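Uncharacterized protein aq_328 (Aquifex aeolicus, PDB 1R4V) is of unknown function but folds like an ancestral histone and may take part in protein heterodimerization. Local coordinates at residues Asp77-Ala82 / Glu125-Glu130; Glu39-Leu44 / Gly151-Ser156; Gly61-Gly66 / Leu84-Ala89; Glu91-Asn96 / Leu139-Asp144; Gly66-Ala71 / Val119-Gly124. All coordinates share one frame; numbering follows the deposited sequence. Where two conformers were deposited one is given.

Contacts 1, 3 and 5 cluster at one end of the histone-like fold, their centres 9 to 13 Å apart, while contact 2 lies on the opposite side of the chain's centre, 34 Å from contact 1 between centres. Contacts 1 and 5 reach the same two-strand parallel sheet, strands 78-79 and 122-123; contacts 3 and 4 share helix 88-98. Contact 4, nearest the chain's centre, and contact 5 are nonetheless surface contacts, whereas contacts 1, 2 and 3 are partly buried. Chemistry follows place: contact 1 is aliphatic, contact 4 sets an imidazole on a helix backbone, contacts 2 and 3 combine straight backbone hydrogen bonds with packing, and contact 5 turns on one carboxylate oxygen.

Contact 1. Residues Asp77-Ala82 / Glu125-Glu130; sequences DFIALA and EDLKSE
L127 pushes its two methyls against I79, A80 and L81, where residues 77-82 lie beside the helix that opens at 125, an arrangement consistent with the paired loops of a histone fold. The tight part centres on CD2 of L127. This methyl lies 3.5 Å from I79 O and 3.7 Å from A80 C, so it rests on the backbone; on the same methyl, L127 CD2 meets I79 CG2 at 3.8 Å, the two side chains crossing obliquely. L127 CG stands anti to its backbone N (chi1 171°), which sends the branch point off the helix toward the backbone and side chain of I79. The backbone of I79 is also bonded to N122 of the parallel strand and to G124 just after it, and both I79 and L127 are buried.

The loose side lies at L81, which is exposed. Its side chain crosses that of L127 at about a right angle, with L81 CD1 and L127 CD1 3.9 Å apart. Farther out the approach thins: E130, whose OE1 is bonded to N133, offers L81 little more than its aliphatic stem. The total buried surface is a modest 208 Å². At this outer margin L81 CD2 stands 4.4 Å from E130 CG.

Contact 2. Residues Glu39-Leu44 / Gly151-Ser156; sequences ELDIDL and GERKPS
D43 and R153 join two loops through their backbones, D43 N donating to R153 O at 2.9 Å and 174°, a pairing of loops as in histone-fold dimers, here made within one chain. The same carbonyl also receives a CA-H contact, I42 CA lying 3.5 Å from R153 O. A second such contact runs the other way, from K154 CA to D43 O.

Around this first shell lie the side chains. Those of D43 and K154 run side by side in the same direction, D43 OD2 touching K154 CD at 3.6 Å; D43 OD2 and K154 NZ stay 4.7 Å apart, so any attraction between the charges is probably long-range. R153, extended from CG to NE, reaches D41 in a salt bridge, NH1 to OD2 3.5 Å, whose hydrogen bond is weak, the guanidinium and carboxylate planes being 52° apart. The I42 side chain lies across P155, I42 CG2 to P155 CD 4.1 Å.

Second-shell groups fix the loops. I42 is bonded through its backbone to F36 and packs on A143, P155 lies on M160, and E152 OE1 accepts from S156 N at 2.9 Å, with S156 OG capping A159 N. One water donates to both D43 O and P155 O, 2.8 Å from the latter.

Contact 3. Residues Gly61-Gly66 / Leu84-Ala89; sequences GKLFYG and LNITKA
N85 and L63 are tied by one backbone hydrogen bond, N85 N to L63 O at 2.7 Å, nearly straight and in the carbonyl plane. Within this histone-like fold it joins the type I turn K62-Y65, which follows on from helix 46-62, to the loop leading into helix 88-98. A water accepts from N85 ND2 at 2.9 Å and donates weakly to K62 O. N85 OD1 has a weak bond from R70 NH2.

Contacts with aromatic rings form the second group. L84 CD2 sits over one face of the F64 ring, 3.8 Å from its centroid and 15° off the normal, a CH-pi contact shifted toward the CE2 side. N85 CG lies anti to its backbone N (chi1 -151°), which places it alongside Y65, ring and amide planes 69° apart, with OD1 at the ring edge. An alanine in place of N85 would probably leave R70 NH2 without this weak acceptor and the water without its amide donor, and open a gap beside the Y65 ring.

Aliphatic packing is the third: L63 CD2 and I86 CG1 meet at 4.1 Å. Beyond these residues, L63 and L84 both press on I134 of helix 131-149, while F64 and L84 both rest on I79 of strand 78-79.

Contact 4. Residues Glu91-Asn96 / Leu139-Asp144; sequences EEHIKN and LLMHAD
H93 laid flat on the backbone of M141 is a helix-on-helix contact at the surface near the middle of this histone-like fold, where helix 88-98 crosses helix 131-149. The axes of the short segments 91-96 and 139-144 approach to 9.1 Å with their directions 110° apart, a steep crossing in which H93 gives the largest share of the buried surface.

H93 CG lies anti to its carbonyl carbon (chi1 -75°), which starts the imidazole toward helix 131-149. M141 CA stands over the centre of the ring, 3.8 Å from the centroid and only 4° from the normal, so the CH-pi contact is squarely on the face. The selenomethionine side chain begins over the same ring: M141 CB lies 3.6 Å from H93 ND1. L140 CB meets H93 CD2 at 4.1 Å, while L140 CD1 is 3.8 Å from H93 O and 4.2 Å from N96 CB, which extends the packing along helix 88-98.

The D144 side chain stands at about a right angle to that of H93, D144 CB approaching the ring obliquely, 4.2 Å from H93 NE2. Its carboxylate, in a salt bridge to K148, stays 4.3 Å from that nitrogen, measured to OD2. With no hydrogen bond between the segments, the contact rests on carbon against a polarisable ring; the nearby carboxylate might still raise the basicity of H93, an effect that K148 would partly offset.

Contact 5. Residues Gly66-Ala71 / Val119-Gly124; sequences GAEQRA and VEMNVG
E68 turns one carboxylate oxygen to two successive backbone N-H groups, those of E120 and M121, joining helix 67-73 to the loop that runs into strand 122-123, an arrangement consistent with the paired loops of a histone fold. The two bonds differ in direction. M121 N, at 2.9 Å and 158°, meets E68 OE1 nearly along its C-O axis; E120 N, at 2.8 Å, comes from above the carboxylate plane, 41° out of it, and its bond is more bent at 138°. The glutamate is extended beyond CG, which sets CD out from the helix, toward the loop. An alanine in place of E68 would probably leave both N-H groups without this acceptor and the loop less firmly held to the helix.

Around the oxygen the contact becomes apolar. V119 CG1 lies 3.9 Å from E68 CG, and V119 also reaches F64 and I79. The selenomethionine M121 and E68 overlap with their chains running in opposing senses, M121 SE at 3.8 Å from E68 CG. The M121 chain bends at chi3 to send the terminal methyl toward helix 67-73, where M121 CE touches A71 CB at 3.6 Å.

Contact 1. Residues Asp77-Ala82 / Glu125-Glu130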
# COMPACT_ATOMS: atom_id res chain seq x y z
N ASP A 77 -13.36 19.77 -9.22
CA ASP A 77 -14.03 18.73 -9.96
C ASP A 77 -13.14 17.48 -10.12
O ASP A 77 -13.38 16.65 -10.99
CB ASP A 77 -14.48 19.29 -11.31
CG ASP A 77 -15.62 18.49 -11.92
OD1 ASP A 77 -16.18 17.60 -11.22
OD2 ASP A 77 -16.03 18.68 -13.10
N PHE A 78 -12.13 17.34 -9.27
CA PHE A 78 -11.19 16.23 -9.28
C PHE A 78 -10.75 16.02 -7.82
O PHE A 78 -10.86 16.93 -7.00
CB PHE A 78 -9.95 16.49 -10.16
CG PHE A 78 -9.14 17.66 -9.70
CD1 PHE A 78 -8.13 17.49 -8.75
CD2 PHE A 78 -9.43 18.93 -10.17
CE1 PHE A 78 -7.43 18.57 -8.29
CE2 PHE A 78 -8.72 20.01 -9.72
CZ PHE A 78 -7.72 19.83 -8.79
N ILE A 79 -10.27 14.84 -7.50
CA ILE A 79 -9.72 14.58 -6.18
C ILE A 79 -8.24 14.92 -6.14
O ILE A 79 -7.47 14.46 -6.98
CB ILE A 79 -9.93 13.11 -5.83
CG1 ILE A 79 -11.45 12.84 -5.79
CG2 ILE A 79 -9.28 12.80 -4.46
CD1 ILE A 79 -11.75 11.42 -6.02
N ALA A 80 -7.86 15.72 -5.15
CA ALA A 80 -6.49 16.09 -4.86
C ALA A 80 -6.00 15.31 -3.64
O ALA A 80 -6.79 14.75 -2.87
CB ALA A 80 -6.39 17.56 -4.55
N LEU A 81 -4.69 15.32 -3.45
CA LEU A 81 -4.07 14.68 -2.28
C LEU A 81 -4.67 15.19 -0.97
O LEU A 81 -4.92 14.37 -0.07
CB LEU A 81 -2.55 14.89 -2.29
CG LEU A 81 -1.75 14.28 -1.13
CD1 LEU A 81 -1.89 12.78 -1.18
CD2 LEU A 81 -0.28 14.66 -1.21
N ALA A 82 -4.89 16.50 -0.88
CA ALA A 82 -5.48 17.18 0.29
C ALA A 82 -6.86 16.66 0.67
O ALA A 82 -7.30 16.85 1.80
CB ALA A 82 -5.61 18.65 0.03
N GLU A 125 -4.26 14.51 -11.92
CA GLU A 125 -3.00 13.91 -12.32
C GLU A 125 -1.87 14.11 -11.30
O GLU A 125 -1.01 13.23 -11.13
CB GLU A 125 -2.59 14.37 -13.72
CG GLU A 125 -3.32 13.62 -14.84
CD GLU A 125 -3.02 12.12 -14.89
OE1 GLU A 125 -1.83 11.70 -14.83
OE2 GLU A 125 -3.99 11.34 -15.01
N ASP A 126 -1.85 15.23 -10.58
CA ASP A 126 -0.82 15.43 -9.56
C ASP A 126 -0.98 14.43 -8.42
O ASP A 126 0.00 13.95 -7.86
CB ASP A 126 -0.80 16.86 -9.05
CG ASP A 126 -0.24 17.86 -10.07
OD1 ASP A 126 0.35 17.50 -11.12
OD2 ASP A 126 -0.35 19.09 -9.86
N LEU A 127 -2.21 14.07 -8.07
CA LEU A 127 -2.42 13.03 -7.08
C LEU A 127 -1.96 11.67 -7.66
O LEU A 127 -1.29 10.89 -6.99
CB LEU A 127 -3.87 12.98 -6.63
CG LEU A 127 -4.27 11.78 -5.76
CD1 LEU A 127 -3.35 11.55 -4.56
CD2 LEU A 127 -5.67 11.95 -5.26
N LYS A 128 -2.35 11.37 -8.90
CA LYS A 128 -1.96 10.12 -9.56
C LYS A 128 -0.46 9.93 -9.49
O LYS A 128 0.02 8.82 -9.22
CB LYS A 128 -2.45 10.08 -11.00
CG LYS A 128 -3.84 9.48 -11.15
CD LYS A 128 -3.77 7.95 -11.31
CE LYS A 128 -3.35 7.53 -12.72
NZ LYS A 128 -2.57 6.23 -12.75
N SER A 129 0.28 11.01 -9.69
CA SER A 129 1.73 11.01 -9.56
C SER A 129 2.25 10.67 -8.18
O SER A 129 3.39 10.29 -8.05
CB SER A 129 2.30 12.38 -9.94
OG SER A 129 2.05 12.60 -11.32
N GLU A 130 1.43 10.82 -7.14
CA GLU A 130 1.81 10.44 -5.77
C GLU A 130 1.47 9.02 -5.38
O GLU A 130 1.75 8.63 -4.26
CB GLU A 130 1.12 11.35 -4.73
CG GLU A 130 1.73 12.74 -4.61
CD GLU A 130 3.21 12.71 -4.24
OE1 GLU A 130 3.58 12.04 -3.24
OE2 GLU A 130 4.00 13.36 -4.97

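Contact 2. Residues Glu39-Leu44 / Gly151-Ser156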
# COMPACT_ATOMS: atom_id res chain seq x y z
N GLU A 39 15.86 -6.24 4.37
CA GLU A 39 15.78 -5.01 5.16
C GLU A 39 14.76 -5.02 6.31
O GLU A 39 14.96 -4.32 7.30
CB GLU A 39 15.53 -3.80 4.24
CG GLU A 39 16.60 -3.58 3.17
CD GLU A 39 18.01 -3.33 3.70
OE1 GLU A 39 18.17 -2.65 4.75
OE2 GLU A 39 18.99 -3.79 3.06
N LEU A 40 13.68 -5.79 6.19
CA LEU A 40 12.61 -5.82 7.19
C LEU A 40 12.47 -7.11 7.99
O LEU A 40 11.66 -7.15 8.90
CB LEU A 40 11.26 -5.50 6.51
CG LEU A 40 11.18 -4.20 5.72
CD1 LEU A 40 9.84 -3.98 5.01
CD2 LEU A 40 11.48 -3.03 6.64
N ASP A 41 13.24 -8.15 7.67
CA ASP A 41 13.23 -9.46 8.34
C ASP A 41 11.89 -10.19 8.20
O ASP A 41 11.43 -10.83 9.15
CB ASP A 41 13.61 -9.35 9.83
CG ASP A 41 15.05 -8.87 10.05
OD1 ASP A 41 15.24 -7.92 10.86
OD2 ASP A 41 16.05 -9.36 9.46
N ILE A 42 11.27 -10.07 7.03
CA ILE A 42 10.01 -10.73 6.76
C ILE A 42 10.20 -11.58 5.51
O ILE A 42 10.53 -11.06 4.45
CB ILE A 42 8.85 -9.75 6.52
CG1 ILE A 42 8.53 -8.93 7.77
CG2 ILE A 42 7.64 -10.54 6.02
CD1 ILE A 42 7.78 -7.65 7.49
N ASP A 43 9.98 -12.87 5.66
CA ASP A 43 10.11 -13.82 4.58
C ASP A 43 8.74 -14.03 3.93
O ASP A 43 7.87 -14.69 4.48
CB ASP A 43 10.70 -15.10 5.16
CG ASP A 43 10.93 -16.20 4.12
OD1 ASP A 43 10.69 -15.97 2.91
OD2 ASP A 43 11.35 -17.35 4.42
N LEU A 44 8.55 -13.46 2.74
CA LEU A 44 7.32 -13.61 1.97
C LEU A 44 7.40 -14.74 0.95
O LEU A 44 8.49 -15.09 0.51
CB LEU A 44 7.05 -12.30 1.20
CG LEU A 44 6.93 -10.98 1.93
CD1 LEU A 44 6.93 -9.80 0.94
CD2 LEU A 44 5.67 -10.99 2.78
N GLY A 151 4.06 -12.82 14.90
CA GLY A 151 4.96 -13.70 15.66
C GLY A 151 5.78 -14.69 14.85
O GLY A 151 6.46 -15.56 15.41
N GLU A 152 5.74 -14.54 13.53
CA GLU A 152 6.35 -15.43 12.56
C GLU A 152 7.25 -14.62 11.62
O GLU A 152 6.77 -13.69 10.97
CB GLU A 152 5.25 -16.12 11.75
CG GLU A 152 4.37 -17.08 12.55
CD GLU A 152 2.99 -17.39 11.97
OE1 GLU A 152 2.70 -17.08 10.79
OE2 GLU A 152 2.16 -17.95 12.74
N ARG A 153 8.54 -14.92 11.53
CA ARG A 153 9.40 -14.31 10.51
C ARG A 153 8.89 -14.62 9.10
O ARG A 153 9.03 -13.79 8.20
CB ARG A 153 10.83 -14.84 10.67
CG ARG A 153 11.79 -14.30 9.64
CD ARG A 153 13.17 -14.93 9.66
NE ARG A 153 13.87 -14.58 8.41
CZ ARG A 153 14.51 -13.43 8.19
NH1 ARG A 153 14.58 -12.48 9.12
NH2 ARG A 153 15.09 -13.24 7.01
N LYS A 154 8.34 -15.82 8.91
CA LYS A 154 7.72 -16.25 7.66
C LYS A 154 6.22 -16.38 7.91
O LYS A 154 5.76 -17.45 8.28
CB LYS A 154 8.32 -17.58 7.20
CG LYS A 154 7.77 -18.03 5.85
CD LYS A 154 8.45 -19.29 5.33
CE LYS A 154 7.72 -19.81 4.11
NZ LYS A 154 8.48 -20.94 3.47
N PRO A 155 5.43 -15.32 7.72
CA PRO A 155 4.02 -15.40 8.04
C PRO A 155 3.25 -16.46 7.24
O PRO A 155 3.46 -16.64 6.05
CB PRO A 155 3.48 -14.00 7.77
CG PRO A 155 4.62 -13.16 7.32
CD PRO A 155 5.85 -13.98 7.29
N SER A 156 2.35 -17.15 7.93
CA SER A 156 1.42 -18.06 7.29
C SER A 156 0.30 -17.31 6.59
O SER A 156 0.14 -16.11 6.78
CB SER A 156 0.82 -18.96 8.37
OG SER A 156 0.04 -18.22 9.30
O HOH W 1 5.18 -15.59 4.09

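Contact 3. Residues Gly61-Gly66 / Leu84-Ala89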
# COMPACT_ATOMS: atom_id res chain seq x y z
N GLY A 61 -8.05 2.01 -1.32
CA GLY A 61 -9.44 2.37 -1.62
C GLY A 61 -10.09 3.12 -0.46
O GLY A 61 -10.84 4.07 -0.69
N LYS A 62 -9.83 2.69 0.77
CA LYS A 62 -10.32 3.34 1.99
C LYS A 62 -9.82 4.77 2.19
O LYS A 62 -10.48 5.60 2.82
CB LYS A 62 -10.03 2.50 3.23
CG LYS A 62 -10.92 1.31 3.29
CD LYS A 62 -10.75 0.52 4.59
CE LYS A 62 -11.98 0.67 5.49
NZ LYS A 62 -11.89 -0.14 6.73
N LEU A 63 -8.68 5.10 1.59
CA LEU A 63 -8.20 6.46 1.64
C LEU A 63 -9.10 7.44 0.89
O LEU A 63 -9.02 8.65 1.13
CB LEU A 63 -6.77 6.58 1.10
CG LEU A 63 -5.72 5.77 1.86
CD1 LEU A 63 -4.37 5.87 1.18
CD2 LEU A 63 -5.61 6.17 3.31
N PHE A 64 -9.95 6.94 0.01
CA PHE A 64 -10.91 7.78 -0.72
C PHE A 64 -12.22 8.05 0.05
O PHE A 64 -13.10 8.76 -0.43
CB PHE A 64 -11.13 7.20 -2.12
CG PHE A 64 -9.96 7.41 -3.03
CD1 PHE A 64 -8.84 6.57 -2.95
CD2 PHE A 64 -9.94 8.46 -3.94
CE1 PHE A 64 -7.74 6.78 -3.76
CE2 PHE A 64 -8.84 8.65 -4.74
CZ PHE A 64 -7.75 7.82 -4.66
N TYR A 65 -12.36 7.51 1.27
CA TYR A 65 -13.49 7.87 2.13
C TYR A 65 -13.51 9.38 2.39
O TYR A 65 -12.52 9.98 2.83
CB TYR A 65 -13.40 7.14 3.49
CG TYR A 65 -14.45 7.57 4.49
CD1 TYR A 65 -15.75 7.06 4.42
CD2 TYR A 65 -14.14 8.48 5.51
CE1 TYR A 65 -16.74 7.46 5.35
CE2 TYR A 65 -15.11 8.87 6.45
CZ TYR A 65 -16.41 8.38 6.36
OH TYR A 65 -17.32 8.78 7.32
N GLY A 66 -14.64 9.99 2.09
CA GLY A 66 -14.82 11.43 2.24
C GLY A 66 -14.20 12.29 1.17
O GLY A 66 -14.45 13.50 1.17
N LEU A 84 -7.79 13.38 0.44
CA LEU A 84 -7.76 11.98 0.88
C LEU A 84 -7.82 11.85 2.40
O LEU A 84 -7.53 12.79 3.14
CB LEU A 84 -6.53 11.25 0.37
CG LEU A 84 -6.39 11.11 -1.15
CD1 LEU A 84 -5.25 10.16 -1.46
CD2 LEU A 84 -7.66 10.61 -1.82
N ASN A 85 -8.22 10.65 2.83
CA ASN A 85 -8.37 10.31 4.23
C ASN A 85 -7.03 9.83 4.83
O ASN A 85 -7.05 8.92 5.65
CB ASN A 85 -9.48 9.25 4.35
CG ASN A 85 -10.22 9.30 5.67
OD1 ASN A 85 -10.70 10.35 6.07
ND2 ASN A 85 -10.33 8.15 6.33
N ILE A 86 -5.88 10.41 4.47
CA ILE A 86 -4.60 10.02 5.02
C ILE A 86 -4.40 10.65 6.42
O ILE A 86 -4.55 11.85 6.56
CB ILE A 86 -3.45 10.42 4.06
CG1 ILE A 86 -3.60 9.66 2.73
CG2 ILE A 86 -2.07 10.16 4.66
CD1 ILE A 86 -2.68 10.15 1.62
N THR A 87 -4.08 9.80 7.41
CA THR A 87 -3.78 10.14 8.80
C THR A 87 -2.30 10.43 8.99
O THR A 87 -1.51 10.04 8.14
CB THR A 87 -4.04 8.93 9.78
OG1 THR A 87 -3.26 7.77 9.42
CG2 THR A 87 -5.48 8.49 9.74
N LYS A 88 -1.97 11.05 10.12
CA LYS A 88 -0.60 11.35 10.52
C LYS A 88 0.26 10.11 10.56
O LYS A 88 1.42 10.17 10.16
CB LYS A 88 -0.55 12.06 11.88
CG LYS A 88 -0.81 13.56 11.79
CD LYS A 88 0.46 14.33 11.37
CE LYS A 88 0.12 15.58 10.56
NZ LYS A 88 1.25 16.33 9.93
N ALA A 89 -0.27 9.00 11.04
CA ALA A 89 0.48 7.76 11.11
C ALA A 89 0.89 7.31 9.72
O ALA A 89 2.05 6.96 9.51
CB ALA A 89 -0.31 6.66 11.83
O HOH W 2 -9.19 5.71 5.39

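Contact 4. Residues Glu91-Asn96 / Leu139-Asp144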
# COMPACT_ATOMS: atom_id res chain seq x y z
N GLU A 91 1.05 9.22 6.97
CA GLU A 91 1.96 10.27 6.48
C GLU A 91 3.40 10.00 6.88
O GLU A 91 4.30 10.22 6.08
CB GLU A 91 1.57 11.66 7.00
CG GLU A 91 0.60 12.40 6.10
CD GLU A 91 -0.16 13.49 6.83
OE1 GLU A 91 -1.40 13.61 6.60
OE2 GLU A 91 0.47 14.23 7.64
N GLU A 92 3.63 9.52 8.10
CA GLU A 92 4.96 9.17 8.58
C GLU A 92 5.55 8.00 7.79
O GLU A 92 6.71 8.06 7.37
CB GLU A 92 4.92 8.87 10.08
CG GLU A 92 6.31 8.74 10.68
CD GLU A 92 6.33 8.44 12.18
OE1 GLU A 92 5.39 8.85 12.92
OE2 GLU A 92 7.33 7.80 12.62
N HIS A 93 4.78 6.94 7.56
CA HIS A 93 5.19 5.85 6.69
C HIS A 93 5.49 6.29 5.26
O HIS A 93 6.46 5.82 4.67
CB HIS A 93 4.15 4.73 6.72
CG HIS A 93 4.20 3.93 7.97
ND1 HIS A 93 3.15 3.86 8.86
CD2 HIS A 93 5.19 3.17 8.49
CE1 HIS A 93 3.49 3.09 9.87
NE2 HIS A 93 4.73 2.66 9.68
N ILE A 94 4.69 7.19 4.71
CA ILE A 94 4.91 7.70 3.37
C ILE A 94 6.23 8.47 3.32
O ILE A 94 7.04 8.28 2.40
CB ILE A 94 3.72 8.58 2.91
CG1 ILE A 94 2.47 7.72 2.73
CG2 ILE A 94 4.00 9.29 1.57
CD1 ILE A 94 1.23 8.52 2.44
N LYS A 95 6.46 9.34 4.29
CA LYS A 95 7.73 10.06 4.38
C LYS A 95 8.94 9.13 4.52
O LYS A 95 9.97 9.37 3.87
CB LYS A 95 7.71 11.04 5.55
CG LYS A 95 6.89 12.29 5.28
CD LYS A 95 6.89 13.21 6.52
CE LYS A 95 5.68 14.16 6.54
NZ LYS A 95 5.43 14.80 5.22
N ASN A 96 8.83 8.11 5.36
CA ASN A 96 9.90 7.12 5.52
C ASN A 96 10.15 6.39 4.21
O ASN A 96 11.30 6.11 3.88
CB ASN A 96 9.64 6.06 6.59
CG ASN A 96 9.60 6.62 8.00
OD1 ASN A 96 10.05 7.73 8.28
ND2 ASN A 96 9.02 5.83 8.91
N LEU A 139 2.87 -0.15 2.12
CA LEU A 139 3.70 -1.35 2.22
C LEU A 139 4.52 -1.34 3.50
O LEU A 139 4.56 -2.37 4.20
CB LEU A 139 4.56 -1.51 0.98
CG LEU A 139 3.84 -2.06 -0.25
CD1 LEU A 139 4.72 -1.74 -1.45
CD2 LEU A 139 3.58 -3.55 -0.14
N LEU A 140 5.13 -0.21 3.84
CA LEU A 140 5.92 -0.11 5.06
C LEU A 140 5.07 -0.23 6.29
O LEU A 140 5.50 -0.85 7.25
CB LEU A 140 6.67 1.20 5.18
CG LEU A 140 7.78 1.37 4.13
CD1 LEU A 140 8.50 2.66 4.45
CD2 LEU A 140 8.73 0.19 4.07
N MSE A 141 3.89 0.40 6.25
CA MSE A 141 2.93 0.21 7.33
C MSE A 141 2.54 -1.25 7.56
O MSE A 141 2.56 -1.72 8.71
CB MSE A 141 1.71 1.06 7.10
CG MSE A 141 0.76 0.87 8.24
SE MSE A 141 -0.74 -0.34 7.72
CE MSE A 141 -1.85 -0.04 9.33
N HIS A 142 2.20 -1.96 6.50
CA HIS A 142 1.92 -3.39 6.59
C HIS A 142 3.10 -4.19 7.13
O HIS A 142 2.89 -5.08 7.92
CB HIS A 142 1.49 -3.99 5.25
CG HIS A 142 0.07 -3.72 4.91
ND1 HIS A 142 -0.38 -2.47 4.51
CD2 HIS A 142 -1.01 -4.53 4.89
CE1 HIS A 142 -1.67 -2.54 4.25
NE2 HIS A 142 -2.08 -3.77 4.48
N ALA A 143 4.33 -3.88 6.73
CA ALA A 143 5.50 -4.57 7.29
C ALA A 143 5.57 -4.39 8.82
O ALA A 143 5.89 -5.32 9.54
CB ALA A 143 6.78 -4.07 6.61
N ASP A 144 5.26 -3.19 9.29
CA ASP A 144 5.27 -2.83 10.70
C ASP A 144 4.23 -3.70 11.43
O ASP A 144 4.51 -4.28 12.46
CB ASP A 144 4.99 -1.34 10.89
CG ASP A 144 5.13 -0.89 12.36
OD1 ASP A 144 6.12 -1.24 13.04
OD2 ASP A 144 4.28 -0.15 12.93

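Contact 5. Residues Gly66-Ala71 / Val119-Gly124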
# COMPACT_ATOMS: atom_id res chain seq x y z
N GLY A 66 -14.64 9.99 2.09
CA GLY A 66 -14.82 11.43 2.24
C GLY A 66 -14.20 12.29 1.17
O GLY A 66 -14.45 13.50 1.17
N ALA A 67 -13.45 11.71 0.22
CA ALA A 67 -12.68 12.50 -0.72
C ALA A 67 -13.50 13.33 -1.72
O ALA A 67 -13.17 14.47 -2.00
CB ALA A 67 -11.65 11.68 -1.45
N GLU A 68 -14.56 12.76 -2.28
CA GLU A 68 -15.41 13.54 -3.18
C GLU A 68 -16.05 14.72 -2.49
O GLU A 68 -16.10 15.80 -3.08
CB GLU A 68 -16.47 12.65 -3.83
CG GLU A 68 -15.86 11.66 -4.80
CD GLU A 68 -16.89 10.77 -5.47
OE1 GLU A 68 -16.87 10.65 -6.71
OE2 GLU A 68 -17.73 10.15 -4.78
N GLN A 69 -16.50 14.55 -1.24
CA GLN A 69 -17.09 15.65 -0.51
C GLN A 69 -16.09 16.75 -0.24
O GLN A 69 -16.44 17.93 -0.42
CB GLN A 69 -17.66 15.18 0.83
CG GLN A 69 -18.25 16.29 1.62
CD GLN A 69 -19.48 16.86 0.99
OE1 GLN A 69 -20.57 16.39 1.30
NE2 GLN A 69 -19.34 17.90 0.16
N ARG A 70 -14.88 16.38 0.19
CA ARG A 70 -13.86 17.37 0.51
C ARG A 70 -13.53 18.11 -0.79
O ARG A 70 -13.38 19.33 -0.76
CB ARG A 70 -12.62 16.71 1.10
CG ARG A 70 -12.89 16.03 2.42
CD ARG A 70 -11.61 15.50 3.07
NE ARG A 70 -11.95 14.60 4.17
CZ ARG A 70 -11.89 13.28 4.12
NH1 ARG A 70 -11.49 12.60 3.05
NH2 ARG A 70 -12.28 12.64 5.20
N ALA A 71 -13.40 17.39 -1.89
CA ALA A 71 -13.09 18.02 -3.19
C ALA A 71 -14.18 19.02 -3.57
O ALA A 71 -13.87 20.16 -3.92
CB ALA A 71 -12.92 17.01 -4.26
N VAL A 119 -14.61 5.95 -6.51
CA VAL A 119 -15.16 7.29 -6.63
C VAL A 119 -15.63 7.40 -8.06
O VAL A 119 -15.17 6.65 -8.93
CB VAL A 119 -14.14 8.41 -6.33
CG1 VAL A 119 -13.77 8.38 -4.86
CG2 VAL A 119 -12.89 8.30 -7.19
N GLU A 120 -16.55 8.33 -8.30
CA GLU A 120 -16.96 8.65 -9.68
C GLU A 120 -16.15 9.82 -10.24
O GLU A 120 -15.91 9.90 -11.45
CB GLU A 120 -18.47 8.92 -9.72
CG GLU A 120 -19.29 7.65 -9.58
CD GLU A 120 -18.96 6.61 -10.66
OE1 GLU A 120 -18.80 7.02 -11.84
OE2 GLU A 120 -18.84 5.40 -10.35
N MSE A 121 -15.69 10.71 -9.38
CA MSE A 121 -14.93 11.86 -9.85
C MSE A 121 -13.55 11.51 -10.37
O MSE A 121 -12.94 10.54 -9.96
CB MSE A 121 -14.73 12.88 -8.73
CG MSE A 121 -15.99 13.54 -8.27
SE MSE A 121 -15.64 14.84 -6.81
CE MSE A 121 -13.99 15.26 -7.25
N ASN A 122 -13.07 12.39 -11.24
CA ASN A 122 -11.72 12.41 -11.77
C ASN A 122 -10.72 12.45 -10.63
O ASN A 122 -10.96 13.15 -9.65
CB ASN A 122 -11.53 13.66 -12.62
CG ASN A 122 -10.19 13.66 -13.34
OD1 ASN A 122 -9.76 12.61 -13.82
ND2 ASN A 122 -9.53 14.82 -13.42
N VAL A 123 -9.63 11.70 -10.73
CA VAL A 123 -8.54 11.81 -9.78
C VAL A 123 -7.53 12.72 -10.47
O VAL A 123 -7.13 12.47 -11.60
CB VAL A 123 -7.90 10.47 -9.37
CG1 VAL A 123 -6.73 10.73 -8.42
CG2 VAL A 123 -8.94 9.57 -8.73
N GLY A 124 -7.12 13.80 -9.81
CA GLY A 124 -6.20 14.72 -10.46
C GLY A 124 -4.87 14.08 -10.82
O GLY A 124 -4.38 13.19 -10.10